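Prolyl-tRNA synthetase (PDB 6UYH) probably attaches proline to its cognate tRNA in an ATP-dependent reaction, and binds halofuginone together with the ATP analogue AMPPNP. Local coordinates at residues C51-W55 and L271-L276. Sequence-based numbering, arbitrary orientation.
Sequences CWFVW and LSTRTL. With ANP (phosphoaminophosphonic acid-adenylate ester), chain C.
Residues 51-55 are one helical turn near the start of helix 49-67. Residues 271-276 run from the extended end of strand 261-272 (L271 and S272), through a turn at T273 (phi/psi -67/-2), into helix 274-283. The CA atoms of V54 and L276 lie 7.4 Å apart, those of W55 and T273 6.9 Å. No hydrogen bond joins the segments; the buried contact rests on apolar groups and on the W55 ring against several oxygens.

C51, with chi1 t, brings SG to 3.4 Å from L276 CD2. W52 points its CA-to-CB bond away; its ring meets Y166 edge-to-face. V54 faces L276 (chi1 m, chi2 p), with V54 CG1 3.8 Å from L276 CD1. W55 has the largest share. Its chi1 is t and chi2 -121°, which carries the indole across the strand-to-helix turn. T273 CG2 sits over one face, 3.7 Å from the centroid of the five-membered ring, a CH-pi contact. L271 O lies at the ring edge, 3.5 Å from W55 CH2. W55 CZ3 is 3.4 Å from S272 O and 3.5 Å from T275 OG1.

The turn is held from within. S272 precedes it, and S272 OG (chi1 p) accepts a capping bond from R274 N at 2.9 Å. T275 OG1 donates to S272 O at 2.8 Å. S272 OG also donates to ANP N3 at 2.8 Å. R274 NH1 and NH2 donate to ANP O3G at 2.9 and 2.8 Å. This strand-to-helix turn, with its arginine on the gamma-phosphate, is characteristic of motif 3 in the ATP site of class II aminoacyl-tRNA synthetases.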
ATOM      1  N   CYS A  51       4.437   1.342  14.329  1.00 19.33           N
ATOM      2  CA  CYS A  51       4.728   2.516  13.527  1.00 19.82           C
ATOM      3  C   CYS A  51       3.943   2.505  12.224  1.00 20.77           C
ATOM      4  O   CYS A  51       3.294   3.496  11.865  1.00 20.64           O
ATOM      5  CB  CYS A  51       6.223   2.542  13.262  1.00 22.18           C
ATOM      6  SG  CYS A  51       6.709   3.681  11.981  1.00 25.41           S
ATOM      7  N   TRP A  52       3.991   1.382  11.500  1.00 19.34           N
ATOM      8  CA  TRP A  52       3.269   1.293  10.238  1.00 17.93           C
ATOM      9  C   TRP A  52       1.771   1.451  10.455  1.00 18.18           C
ATOM     10  O   TRP A  52       1.074   1.993   9.593  1.00 19.23           O
ATOM     11  CB  TRP A  52       3.583  -0.044   9.544  1.00 18.26           C
ATOM     12  CG  TRP A  52       3.131  -0.081   8.088  1.00 16.58           C
ATOM     13  CD1 TRP A  52       2.151  -0.873   7.546  1.00 19.18           C
ATOM     14  CD2 TRP A  52       3.642   0.718   7.015  1.00 19.22           C
ATOM     15  NE1 TRP A  52       2.031  -0.611   6.200  1.00 19.24           N
ATOM     16  CE2 TRP A  52       2.935   0.356   5.850  1.00 19.74           C
ATOM     17  CE3 TRP A  52       4.629   1.708   6.926  1.00 18.88           C
ATOM     18  CZ2 TRP A  52       3.184   0.953   4.610  1.00 18.47           C
ATOM     19  CZ3 TRP A  52       4.882   2.290   5.694  1.00 19.89           C
ATOM     20  CH2 TRP A  52       4.160   1.906   4.553  1.00 19.97           C
ATOM     21  N   PHE A  53       1.270   1.021  11.616  1.00 18.44           N
ATOM     22  CA  PHE A  53      -0.135   1.227  11.955  1.00 19.69           C
ATOM     23  C   PHE A  53      -0.543   2.692  11.848  1.00 22.73           C
ATOM     24  O   PHE A  53      -1.660   3.003  11.416  1.00 18.64           O
ATOM     25  CB  PHE A  53      -0.420   0.714  13.369  1.00 18.68           C
ATOM     26  CG  PHE A  53      -1.867   0.862  13.781  1.00 19.75           C
ATOM     27  CD1 PHE A  53      -2.782  -0.131  13.496  1.00 23.52           C
ATOM     28  CD2 PHE A  53      -2.313   2.013  14.428  1.00 19.83           C
ATOM     29  CE1 PHE A  53      -4.107   0.005  13.856  1.00 26.43           C
ATOM     30  CE2 PHE A  53      -3.647   2.158  14.781  1.00 20.69           C
ATOM     31  CZ  PHE A  53      -4.541   1.153  14.493  1.00 23.09           C
ATOM     32  N   VAL A  54       0.336   3.608  12.266  1.00 16.95           N
ATOM     33  CA  VAL A  54       0.018   5.030  12.161  1.00 18.32           C
ATOM     34  C   VAL A  54      -0.184   5.419  10.702  1.00 19.28           C
ATOM     35  O   VAL A  54      -1.139   6.122  10.351  1.00 20.20           O
ATOM     36  CB  VAL A  54       1.117   5.884  12.818  1.00 17.61           C
ATOM     37  CG1 VAL A  54       0.777   7.385  12.667  1.00 20.36           C
ATOM     38  CG2 VAL A  54       1.248   5.555  14.293  1.00 18.10           C
ATOM     39  N   TRP A  55       0.723   4.983   9.827  1.00 18.61           N
ATOM     40  CA  TRP A  55       0.596   5.358   8.421  1.00 20.13           C
ATOM     41  C   TRP A  55      -0.637   4.714   7.790  1.00 16.10           C
ATOM     42  O   TRP A  55      -1.346   5.358   7.012  1.00 17.15           O
ATOM     43  CB  TRP A  55       1.865   4.982   7.660  1.00 17.55           C
ATOM     44  CG  TRP A  55       1.903   5.483   6.245  1.00 19.07           C
ATOM     45  CD1 TRP A  55       2.028   4.721   5.107  1.00 21.66           C
ATOM     46  CD2 TRP A  55       1.817   6.850   5.805  1.00 18.18           C
ATOM     47  NE1 TRP A  55       2.039   5.541   3.994  1.00 22.66           N
ATOM     48  CE2 TRP A  55       1.901   6.844   4.394  1.00 19.34           C
ATOM     49  CE3 TRP A  55       1.676   8.080   6.468  1.00 18.72           C
ATOM     50  CZ2 TRP A  55       1.842   8.020   3.634  1.00 19.88           C
ATOM     51  CZ3 TRP A  55       1.622   9.249   5.711  1.00 21.36           C
ATOM     52  CH2 TRP A  55       1.705   9.208   4.308  1.00 19.80           C
ATOM     53  N   LEU A 271       1.635  14.075   0.665  1.00 17.11           N
ATOM     54  CA  LEU A 271       1.778  13.982   2.115  1.00 16.45           C
ATOM     55  C   LEU A 271       2.535  12.687   2.385  1.00 16.66           C
ATOM     56  O   LEU A 271       2.189  11.664   1.793  1.00 16.44           O
ATOM     57  CB  LEU A 271       0.395  13.941   2.788  1.00 16.66           C
ATOM     58  CG  LEU A 271       0.320  13.832   4.312  1.00 21.93           C
ATOM     59  CD1 LEU A 271       0.499  15.205   4.929  1.00 22.00           C
ATOM     60  CD2 LEU A 271      -1.003  13.204   4.740  1.00 22.31           C
ATOM     61  N   SER A 272       3.554  12.717   3.259  1.00 16.33           N
ATOM     62  CA  SER A 272       4.464  11.571   3.419  1.00 16.93           C
ATOM     63  C   SER A 272       4.535  11.082   4.866  1.00 18.00           C
ATOM     64  O   SER A 272       3.947  11.666   5.784  1.00 18.36           O
ATOM     65  CB  SER A 272       5.879  11.936   2.970  1.00 16.88           C
ATOM     66  OG  SER A 272       6.532  12.669   3.996  1.00 19.28           O
ATOM     67  N   THR A 273       5.347  10.035   5.063  1.00 17.16           N
ATOM     68  CA  THR A 273       5.657   9.510   6.387  1.00 18.74           C
ATOM     69  C   THR A 273       6.469  10.486   7.242  1.00 16.96           C
ATOM     70  O   THR A 273       6.742  10.179   8.406  1.00 17.32           O
ATOM     71  CB  THR A 273       6.380   8.160   6.257  1.00 18.53           C
ATOM     72  OG1 THR A 273       7.345   8.195   5.188  1.00 15.79           O
ATOM     73  CG2 THR A 273       5.343   7.046   5.980  1.00 16.69           C
ATOM     74  N   ARG A 274       6.841  11.648   6.698  1.00 13.52           N
ATOM     75  CA  ARG A 274       7.312  12.746   7.537  1.00 14.08           C
ATOM     76  C   ARG A 274       6.322  13.044   8.661  1.00 18.62           C
ATOM     77  O   ARG A 274       6.728  13.420   9.771  1.00 20.21           O
ATOM     78  CB  ARG A 274       7.549  13.988   6.657  1.00 13.71           C
ATOM     79  CG  ARG A 274       7.725  15.289   7.422  1.00 16.45           C
ATOM     80  CD  ARG A 274       8.127  16.422   6.470  1.00 17.19           C
ATOM     81  NE  ARG A 274       9.435  16.182   5.878  1.00 18.95           N
ATOM     82  CZ  ARG A 274      10.045  17.034   5.074  1.00 25.06           C
ATOM     83  NH1 ARG A 274       9.467  18.203   4.788  1.00 25.86           N
ATOM     84  NH2 ARG A 274      11.234  16.722   4.572  1.00 24.01           N
ATOM     85  N   THR A 275       5.029  12.870   8.392  1.00 16.22           N
ATOM     86  CA  THR A 275       3.983  13.043   9.403  1.00 16.80           C
ATOM     87  C   THR A 275       4.315  12.329  10.703  1.00 18.91           C
ATOM     88  O   THR A 275       4.089  12.872  11.792  1.00 19.26           O
ATOM     89  CB  THR A 275       2.645  12.511   8.874  1.00 16.10           C
ATOM     90  OG1 THR A 275       2.828  11.196   8.327  1.00 19.49           O
ATOM     91  CG2 THR A 275       2.096  13.428   7.804  1.00 17.48           C
ATOM     92  N   LEU A 276       4.830  11.101  10.607  1.00 17.58           N
ATOM     93  CA  LEU A 276       5.137  10.326  11.808  1.00 16.13           C
ATOM     94  C   LEU A 276       6.246  10.991  12.618  1.00 19.63           C
ATOM     95  O   LEU A 276       6.209  10.993  13.853  1.00 18.48           O
ATOM     96  CB  LEU A 276       5.543   8.899  11.437  1.00 20.25           C
ATOM     97  CG  LEU A 276       4.417   7.867  11.284  1.00 24.16           C
ATOM     98  CD1 LEU A 276       3.476   8.260  10.172  1.00 22.56           C
ATOM     99  CD2 LEU A 276       5.000   6.501  11.012  1.00 26.34           C
TER
HETATM  100  PG  ANP C 601      11.886  19.427   1.370  1.00 44.96           P
HETATM  101  O1G ANP C 601      12.463  20.753   1.548  1.00 48.39           O
HETATM  102  O2G ANP C 601      12.967  18.509   0.659  1.00 37.08           O
HETATM  103  O3G ANP C 601      11.517  18.905   2.813  1.00 52.93           O
HETATM  104  PB  ANP C 601      10.224  19.006  -1.087  1.00 37.32           P
HETATM  105  O1B ANP C 601       9.946  20.139  -1.957  1.00 38.66           O
HETATM  106  O2B ANP C 601      11.444  18.211  -1.646  1.00 31.96           O
HETATM  107  N3B ANP C 601      10.513  19.454   0.469  1.00 46.77           N
HETATM  108  PA  ANP C 601       7.884  17.600  -2.046  1.00 26.46           P
HETATM  109  O1A ANP C 601       6.991  18.716  -2.423  1.00 32.74           O
HETATM  110  O2A ANP C 601       8.568  17.039  -3.249  1.00 26.06           O
HETATM  111  O3A ANP C 601       9.008  18.046  -1.015  1.00 31.43           O
HETATM  112  O5' ANP C 601       7.185  16.378  -1.264  1.00 29.10           O
HETATM  113  C5' ANP C 601       5.852  16.334  -0.704  1.00 25.80           C
HETATM  114  C4' ANP C 601       6.000  16.192   0.788  1.00 31.92           C
HETATM  115  O4' ANP C 601       6.779  15.014   1.092  1.00 24.98           O
HETATM  116  C3' ANP C 601       6.772  17.338   1.424  1.00 35.76           C
HETATM  117  O3' ANP C 601       5.903  18.427   1.712  1.00 47.43           O
HETATM  118  C2' ANP C 601       7.336  16.699   2.694  1.00 28.95           C
HETATM  119  O2' ANP C 601       6.419  16.842   3.771  1.00 29.21           O
HETATM  120  C1' ANP C 601       7.532  15.228   2.276  1.00 20.67           C
HETATM  121  N9  ANP C 601       8.920  14.874   2.006  1.00 24.31           N
HETATM  122  C8  ANP C 601       9.768  15.465   1.105  1.00 21.83           C
HETATM  123  N7  ANP C 601      10.966  14.936   1.067  1.00 23.11           N
HETATM  124  C5  ANP C 601      10.904  13.919   2.012  1.00 21.25           C
HETATM  125  C6  ANP C 601      11.852  12.979   2.454  1.00 22.18           C
HETATM  126  N6  ANP C 601      13.083  12.864   1.950  1.00 20.37           N
HETATM  127  N1  ANP C 601      11.476  12.127   3.435  1.00 19.74           N
HETATM  128  C2  ANP C 601      10.229  12.201   3.910  1.00 19.60           C
HETATM  129  N3  ANP C 601       9.245  13.031   3.557  1.00 19.85           N
HETATM  130  C4  ANP C 601       9.650  13.873   2.600  1.00 20.06           C